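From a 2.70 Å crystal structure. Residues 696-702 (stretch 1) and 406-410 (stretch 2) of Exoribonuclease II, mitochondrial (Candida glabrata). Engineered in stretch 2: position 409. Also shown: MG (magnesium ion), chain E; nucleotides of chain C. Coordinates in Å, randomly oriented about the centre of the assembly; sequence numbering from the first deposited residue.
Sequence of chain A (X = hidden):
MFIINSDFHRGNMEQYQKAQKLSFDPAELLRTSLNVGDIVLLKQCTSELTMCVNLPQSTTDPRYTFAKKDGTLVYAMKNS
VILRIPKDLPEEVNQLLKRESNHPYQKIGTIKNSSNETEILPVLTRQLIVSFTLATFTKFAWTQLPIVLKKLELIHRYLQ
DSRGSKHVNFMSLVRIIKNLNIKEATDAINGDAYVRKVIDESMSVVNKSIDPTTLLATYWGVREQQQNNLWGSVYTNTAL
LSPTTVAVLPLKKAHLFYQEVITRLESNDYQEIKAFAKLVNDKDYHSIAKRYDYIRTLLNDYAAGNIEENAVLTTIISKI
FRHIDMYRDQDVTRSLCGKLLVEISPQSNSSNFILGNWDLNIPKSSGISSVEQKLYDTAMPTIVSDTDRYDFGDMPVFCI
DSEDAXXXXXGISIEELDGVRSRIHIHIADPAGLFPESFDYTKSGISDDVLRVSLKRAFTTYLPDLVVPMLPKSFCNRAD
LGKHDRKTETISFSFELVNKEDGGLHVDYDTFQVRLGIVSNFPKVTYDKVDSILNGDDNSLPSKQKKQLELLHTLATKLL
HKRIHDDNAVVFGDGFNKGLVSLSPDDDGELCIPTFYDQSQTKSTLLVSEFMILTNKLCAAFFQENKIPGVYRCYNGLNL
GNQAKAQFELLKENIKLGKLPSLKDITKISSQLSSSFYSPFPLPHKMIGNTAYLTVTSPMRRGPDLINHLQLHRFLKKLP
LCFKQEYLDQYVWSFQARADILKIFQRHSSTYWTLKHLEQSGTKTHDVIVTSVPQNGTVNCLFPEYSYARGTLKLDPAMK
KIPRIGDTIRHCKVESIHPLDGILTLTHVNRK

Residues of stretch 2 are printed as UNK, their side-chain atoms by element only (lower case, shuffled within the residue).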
# COMPACT_ATOMS: atom_id res chain seq x y z
N VAL A 696 -8.89 14.11 4.40
CA VAL A 696 -8.30 15.31 4.98
C VAL A 696 -8.04 15.11 6.46
O VAL A 696 -7.39 15.94 7.11
CB VAL A 696 -9.23 16.50 4.76
CG1 VAL A 696 -9.13 17.00 3.35
CG2 VAL A 696 -10.63 16.05 5.04
N THR A 697 -8.56 14.03 7.02
CA THR A 697 -8.53 13.82 8.45
C THR A 697 -7.17 13.43 8.99
O THR A 697 -6.99 13.45 10.21
CB THR A 697 -9.51 12.73 8.79
OG1 THR A 697 -9.18 11.55 8.05
CG2 THR A 697 -10.89 13.16 8.40
N SER A 698 -6.21 13.06 8.14
CA SER A 698 -4.91 12.58 8.62
C SER A 698 -3.76 13.21 7.85
O SER A 698 -2.97 12.52 7.22
CB SER A 698 -4.85 11.07 8.50
OG SER A 698 -6.10 10.54 8.79
N PRO A 699 -3.60 14.52 7.94
CA PRO A 699 -2.55 15.18 7.17
C PRO A 699 -1.12 14.90 7.65
O PRO A 699 -0.19 15.32 6.96
CB PRO A 699 -2.90 16.67 7.30
CG PRO A 699 -3.63 16.76 8.59
CD PRO A 699 -4.38 15.47 8.74
N MSE A 700 -0.90 14.24 8.78
CA MSE A 700 0.49 14.02 9.25
C MSE A 700 1.01 12.65 8.93
O MSE A 700 2.14 12.31 9.28
CB MSE A 700 0.62 14.16 10.74
CG MSE A 700 0.39 15.53 11.31
SE MSE A 700 0.14 15.38 13.26
CE MSE A 700 1.98 15.40 13.87
N ARG A 701 0.16 11.84 8.34
CA ARG A 701 0.48 10.45 8.12
C ARG A 701 -0.01 9.96 6.77
O ARG A 701 0.23 8.81 6.44
CB ARG A 701 -0.12 9.59 9.24
CG ARG A 701 -1.63 9.52 9.24
CD ARG A 701 -2.13 8.55 10.30
NE ARG A 701 -3.58 8.51 10.37
CZ ARG A 701 -4.35 7.69 9.66
NH1 ARG A 701 -3.81 6.83 8.82
NH2 ARG A 701 -5.67 7.72 9.79
N ARG A 702 -0.69 10.81 6.00
CA ARG A 702 -1.08 10.54 4.62
C ARG A 702 -0.78 11.77 3.79
O ARG A 702 -1.33 12.84 4.05
CB ARG A 702 -2.56 10.20 4.51
CG ARG A 702 -2.99 8.96 5.21
CD ARG A 702 -4.31 8.54 4.64
NE ARG A 702 -5.35 9.45 5.08
CZ ARG A 702 -6.43 9.08 5.75
NH1 ARG A 702 -6.63 7.80 6.04
NH2 ARG A 702 -7.34 9.99 6.09
N UNK A 406 0.83 7.64 18.03
CA UNK A 406 1.96 8.50 17.69
C UNK A 406 1.52 9.89 17.26
O UNK A 406 1.90 10.89 17.87
n UNK A 406 4.54 4.82 17.57
c UNK A 406 3.34 4.36 17.27
c UNK A 406 2.77 7.86 16.57
c UNK A 406 4.57 6.18 17.37
c UNK A 406 3.34 6.54 16.94
n UNK A 406 2.59 5.38 16.89
N UNK A 407 0.72 9.97 16.20
CA UNK A 407 0.25 11.23 15.66
C UNK A 407 -1.22 11.35 15.97
O UNK A 407 -2.00 10.44 15.67
o UNK A 407 1.75 8.98 13.13
c UNK A 407 2.24 10.09 12.82
c UNK A 407 1.91 11.29 13.69
c UNK A 407 0.47 11.33 14.15
o UNK A 407 2.96 10.27 11.82
N UNK A 408 -1.60 12.47 16.57
CA UNK A 408 -2.99 12.78 16.85
C UNK A 408 -3.42 13.79 15.80
O UNK A 408 -3.03 14.96 15.88
c UNK A 408 -3.16 13.34 18.27
c UNK A 408 -2.17 12.66 19.22
c UNK A 408 -4.57 13.13 18.77
c UNK A 408 -2.33 11.14 19.30
N UNK A 409 -4.24 13.35 14.83
CA UNK A 409 -4.64 14.16 13.69
C UNK A 409 -6.03 14.75 13.84
O UNK A 409 -6.37 15.70 13.12
c UNK A 409 -3.30 12.97 11.81
o UNK A 409 -2.66 13.80 11.17
c UNK A 409 -4.67 13.31 12.39
n UNK A 409 -2.88 11.73 11.99
N UNK A 410 -6.82 14.26 14.79
CA UNK A 410 -8.26 14.45 14.83
C UNK A 410 -8.80 14.78 16.22
O UNK A 410 -8.35 14.22 17.22
c UNK A 410 -8.53 11.94 15.24
o UNK A 410 -9.24 10.92 15.30
o UNK A 410 -7.41 11.96 15.82
c UNK A 410 -8.92 13.15 14.36
MG MG E . -7.09 10.00 16.90
P C C 6 -5.10 9.32 13.64
OP1 C C 6 -4.81 10.54 14.41
OP2 C C 6 -5.29 9.37 12.18
O5' C C 6 -3.93 8.34 14.02
C5' C C 6 -3.76 7.96 15.38
C4' C C 6 -2.78 6.82 15.53
O4' C C 6 -3.34 5.57 15.03
C3' C C 6 -1.48 6.92 14.77
O3' C C 6 -0.56 7.84 15.34
C2' C C 6 -0.99 5.50 14.84
O2' C C 6 -0.61 5.23 16.17
C1' C C 6 -2.29 4.74 14.59
N1 C C 6 -2.47 4.39 13.15
C2 C C 6 -1.85 3.21 12.68
O2 C C 6 -1.22 2.50 13.47
N3 C C 6 -1.91 2.80 11.40
C4 C C 6 -2.59 3.55 10.56
N4 C C 6 -2.64 3.10 9.30
C5 C C 6 -3.23 4.76 10.98
C6 C C 6 -3.15 5.15 12.26
P A C 5 -9.13 8.18 9.81
OP1 A C 5 -9.17 9.66 9.75
OP2 A C 5 -8.43 7.43 8.73
O5' A C 5 -8.43 7.80 11.17
C5' A C 5 -8.95 8.31 12.38
C4' A C 5 -8.43 7.56 13.58
O4' A C 5 -8.87 6.18 13.54
C3' A C 5 -6.92 7.47 13.72
O3' A C 5 -6.37 8.64 14.30
C2' A C 5 -6.76 6.25 14.60
O2' A C 5 -7.07 6.56 15.95
C1' A C 5 -7.85 5.35 14.04
N9 A C 5 -7.33 4.59 12.91
C8 A C 5 -7.38 4.88 11.57
N7 A C 5 -6.76 4.00 10.83
C5 A C 5 -6.28 3.10 11.77
C6 A C 5 -5.55 1.92 11.64
N6 A C 5 -5.15 1.43 10.46
N1 A C 5 -5.24 1.28 12.79
C2 A C 5 -5.65 1.77 13.97
N3 A C 5 -6.35 2.87 14.23
C4 A C 5 -6.62 3.47 13.06
O HOH W 1 -9.03 9.96 16.58
O HOH W 2 -7.22 11.97 17.03

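Position 406 carries one carbon followed by a five-membered ring of three carbons and two nitrogens. The nearest side-chain atom to stretch 1, CB, is 8.0 Å from Met700 CE, and the ring lies farther still. The composition is unique to histidine. His406 serves the RNA instead: His406 N donates to O3' of C6 (3.0 Å), and His406 ND1 lies 3.3 Å from O2' of C6 in a nearly straight hydrogen bond whose donor could be either atom.

Position 407 has an unbranched run of three carbons, the third bearing two oxygens. The CA-to-CB bond points toward stretch 1, and the second carbon packs 4.1 Å from Met700 CE, the methyl of a selenomethionine. One side-chain oxygen comes within 3.4 Å of Met700 O, but both are acceptors, so this is proximity without a hydrogen bond. The residue is glutamate: aspartate would be one carbon shorter, and glutamine would show a nitrogen. On the backbone, Glu407 N donates to O3' of C6 (2.6 Å), and the same hydroxyl donates to Glu407 O (3.0 Å).

Position 408 shows four carbons, forked at the first, with one arm two carbons long. The CA-to-CB bond points away from stretch 1, and the contact runs through the backbone, the O of position 408 lying 4.1 Å from Met700 SE. Leucine would fork one atom later, so this is isoleucine.

Position 409 has two carbons, the second carrying one oxygen and one nitrogen. The side-chain oxygen accepts from Met700 N at 3.0 Å with an N-H...O angle of 148°, while CB sits 3.2 Å from Thr697 O. This is asparagine, here an engineered replacement for the natural aspartate. Asn409 N donates to OP1 of C6 (2.9 Å), and Asn409 ND2 adds a weak bond to that oxygen (3.3 Å).

Position 410 has two carbons, the second carrying two oxygens. The nearest side-chain approach to stretch 1, CB to Thr697 O, is 4.6 Å. This is aspartate; Asp410 OD1 binds the magnesium ion at 2.3 Å.

The contact buries 341 Å² and has one direct hydrogen bond, Met700 N to Asn409 OD1. Asn409 contributes the largest covered area, touching Thr697 through Arg701. Besides the direct bond, the two stretches are bridged by the phosphate of C6, held by Asn409 at OP1 and by Arg701 at OP2, which Arg701 NE reaches at 2.6 Å. Asn409 ND2 lies at the edge of the guanidinium, 3.7 Å from Arg701 NE. The phosphate of A5 is stretch 1's own: Thr697 OG1 donates to its OP1 at 2.5 Å, and Arg702 NH1 to its OP2 at 3.3 Å.

Stretch 2 406-410: HEIND
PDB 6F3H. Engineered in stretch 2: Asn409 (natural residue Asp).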